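Local coordinates for protein branched-chain-amino-acid aminotransferase (PDB 6NST) that probably transfers the amino group of leucine, isoleucine or valine to 2-oxoglutarate, using pyridoxal 5'-phosphate as cofactor, at residues A[142-147]-A[184-189]. The protein carries 1 engineered substitution. Numbering follows the deposited sequence.
Sequences VRTSSF and MMLDPE
Thr144 and Met184 form the parallel bridge of a beta-alpha-beta crossover, in which helix 166-177 links strand 140-145 to strand 182-186. The pair is a worked example of a strand pairing that passes from backbone bonds to side chains and a water where the two chains diverge. Both backbone polar groups of Met184 bond to strand 140-145, to the residues before and after Thr144. Its N-H reaches Arg143 O at 3.0 Å, and its O accepts from Ser145 N at 2.8 Å. On the face shared by Thr144 and Met184, the methionine chain runs extended and bends only at its last torsion (chi3 72°), bringing CE to 3.5 Å from Thr144 OG1, a hydroxyl hydrogen-bonded to Asp268. The other branch of Thr144, CG2, meets CD1 of Leu186 at 3.8 Å, and Arg243 of helix 243-247 packs against all three residues.

On the other face Met185 folds back toward 142-147, bent at chi2 and chi3; its SD lies 3.7 Å from Ser145 CB, and the Met185 side chain also packs on Ala171 of the linking helix. Past the bridge direct pairing gives way to a water, which donates to Ser145 O and Phe147 O and accepts from Leu186 N. Ser145 OG takes the N-H of Phe147 in an ST turn where the chain turns its corner, and Met185 CE ends 3.4 Å from Phe147 O.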
loop_
_atom_site.group_PDB
_atom_site.type_symbol
_atom_site.label_atom_id
_atom_site.label_comp_id
_atom_site.label_asym_id
_atom_site.label_seq_id
_atom_site.Cartn_x
_atom_site.Cartn_y
_atom_site.Cartn_z
ATOM N N VAL A 142 -10.863 3.089 -25.186
ATOM C CA VAL A 142 -10.381 3.383 -23.842
ATOM C C VAL A 142 -9.166 2.514 -23.551
ATOM O O VAL A 142 -9.190 1.302 -23.793
ATOM C CB VAL A 142 -11.481 3.156 -22.786
ATOM C CG1 VAL A 142 -10.922 3.331 -21.384
ATOM C CG2 VAL A 142 -12.637 4.114 -23.019
ATOM N N ARG A 143 -8.107 3.133 -23.036
ATOM C CA ARG A 143 -6.930 2.426 -22.553
ATOM C C ARG A 143 -6.766 2.701 -21.067
ATOM O O ARG A 143 -6.901 3.848 -20.626
ATOM C CB ARG A 143 -5.672 2.852 -23.315
ATOM C CG ARG A 143 -5.627 2.366 -24.751
ATOM C CD ARG A 143 -4.386 2.870 -25.474
ATOM N NE ARG A 143 -3.160 2.291 -24.936
ATOM C CZ ARG A 143 -2.686 1.097 -25.278
ATOM N NH1 ARG A 143 -3.342 0.348 -26.156
ATOM N NH2 ARG A 143 -1.561 0.647 -24.738
ATOM N N THR A 144 -6.484 1.654 -20.298
ATOM C CA THR A 144 -6.241 1.828 -18.872
ATOM C C THR A 144 -4.959 2.627 -18.661
ATOM O O THR A 144 -3.917 2.316 -19.246
ATOM C CB THR A 144 -6.144 0.475 -18.173
ATOM O OG1 THR A 144 -7.345 -0.271 -18.405
ATOM C CG2 THR A 144 -5.953 0.663 -16.677
ATOM N N SER A 145 -5.042 3.662 -17.830
ATOM C CA SER A 145 -3.908 4.548 -17.611
ATOM C C SER A 145 -2.845 3.877 -16.753
ATOM O O SER A 145 -3.154 3.193 -15.773
ATOM C CB SER A 145 -4.371 5.842 -16.941
ATOM O OG SER A 145 -3.267 6.654 -16.580
ATOM N N SER A 146 -1.580 4.080 -17.129
ATOM C CA SER A 146 -0.462 3.647 -16.303
ATOM C C SER A 146 -0.198 4.595 -15.144
ATOM O O SER A 146 0.599 4.264 -14.260
ATOM C CB SER A 146 0.809 3.510 -17.148
ATOM O OG SER A 146 1.288 4.780 -17.562
ATOM N N PHE A 147 -0.835 5.764 -15.134
ATOM C CA PHE A 147 -0.763 6.678 -14.005
ATOM C C PHE A 147 -1.843 6.316 -12.994
ATOM O O PHE A 147 -3.016 6.165 -13.354
ATOM C CB PHE A 147 -0.936 8.129 -14.461
ATOM C CG PHE A 147 0.136 8.604 -15.396
ATOM C CD1 PHE A 147 1.314 9.141 -14.902
ATOM C CD2 PHE A 147 -0.036 8.524 -16.767
ATOM C CE1 PHE A 147 2.303 9.581 -15.758
ATOM C CE2 PHE A 147 0.950 8.961 -17.630
ATOM C CZ PHE A 147 2.119 9.492 -17.125
ATOM N N MET A 184 -8.805 5.040 -18.587
ATOM C CA MET A 184 -9.502 4.510 -17.423
ATOM C C MET A 184 -8.522 4.509 -16.257
ATOM O O MET A 184 -7.445 3.911 -16.349
ATOM C CB MET A 184 -10.041 3.101 -17.689
ATOM C CG MET A 184 -10.996 2.582 -16.613
ATOM S SD MET A 184 -11.764 0.985 -16.981
ATOM C CE MET A 184 -10.384 -0.139 -16.777
ATOM N N MET A 185 -8.891 5.184 -15.172
ATOM C CA MET A 185 -7.999 5.369 -14.033
ATOM C C MET A 185 -8.223 4.290 -12.981
ATOM O O MET A 185 -9.362 3.913 -12.692
ATOM C CB MET A 185 -8.213 6.741 -13.391
ATOM C CG MET A 185 -8.287 7.897 -14.368
ATOM S SD MET A 185 -6.746 8.140 -15.255
ATOM C CE MET A 185 -5.587 8.303 -13.901
ATOM N N LEU A 186 -7.128 3.816 -12.396
ATOM C CA LEU A 186 -7.167 2.890 -11.274
ATOM C C LEU A 186 -6.686 3.594 -10.012
ATOM O O LEU A 186 -5.740 4.386 -10.056
ATOM C CB LEU A 186 -6.296 1.657 -11.540
ATOM C CG LEU A 186 -6.474 0.952 -12.886
ATOM C CD1 LEU A 186 -5.470 -0.176 -13.015
ATOM C CD2 LEU A 186 -7.895 0.425 -13.051
ATOM N N ASP A 187 -7.340 3.298 -8.888
ATOM C CA ASP A 187 -6.966 3.880 -7.607
ATOM C C ASP A 187 -5.667 3.241 -7.106
ATOM O O ASP A 187 -5.174 2.276 -7.694
ATOM C CB ASP A 187 -8.114 3.716 -6.602
ATOM C CG ASP A 187 -8.477 2.262 -6.343
ATOM O OD1 ASP A 187 -7.771 1.354 -6.827
ATOM O OD2 ASP A 187 -9.488 2.030 -5.647
ATOM N N PRO A 188 -5.077 3.768 -6.024
ATOM C CA PRO A 188 -3.835 3.167 -5.500
ATOM C C PRO A 188 -3.956 1.703 -5.085
ATOM O O PRO A 188 -2.922 1.063 -4.858
ATOM C CB PRO A 188 -3.500 4.057 -4.297
ATOM C CG PRO A 188 -4.052 5.385 -4.675
ATOM C CD PRO A 188 -5.327 5.093 -5.424
ATOM N N GLU A 189 -5.162 1.154 -4.979
ATOM C CA GLU A 189 -5.328 -0.261 -4.679
ATOM C C GLU A 189 -5.464 -1.122 -5.928
ATOM O O GLU A 189 -5.408 -2.352 -5.822
ATOM C CB GLU A 189 -6.549 -0.471 -3.774
ATOM C CG GLU A 189 -6.323 -0.055 -2.327
ATOM C CD GLU A 189 -7.509 0.680 -1.736
ATOM O OE1 GLU A 189 -7.899 1.729 -2.293
ATOM O OE2 GLU A 189 -8.055 0.208 -0.716
HETATM O O HOH W 1 -4.458 4.000 -13.391
#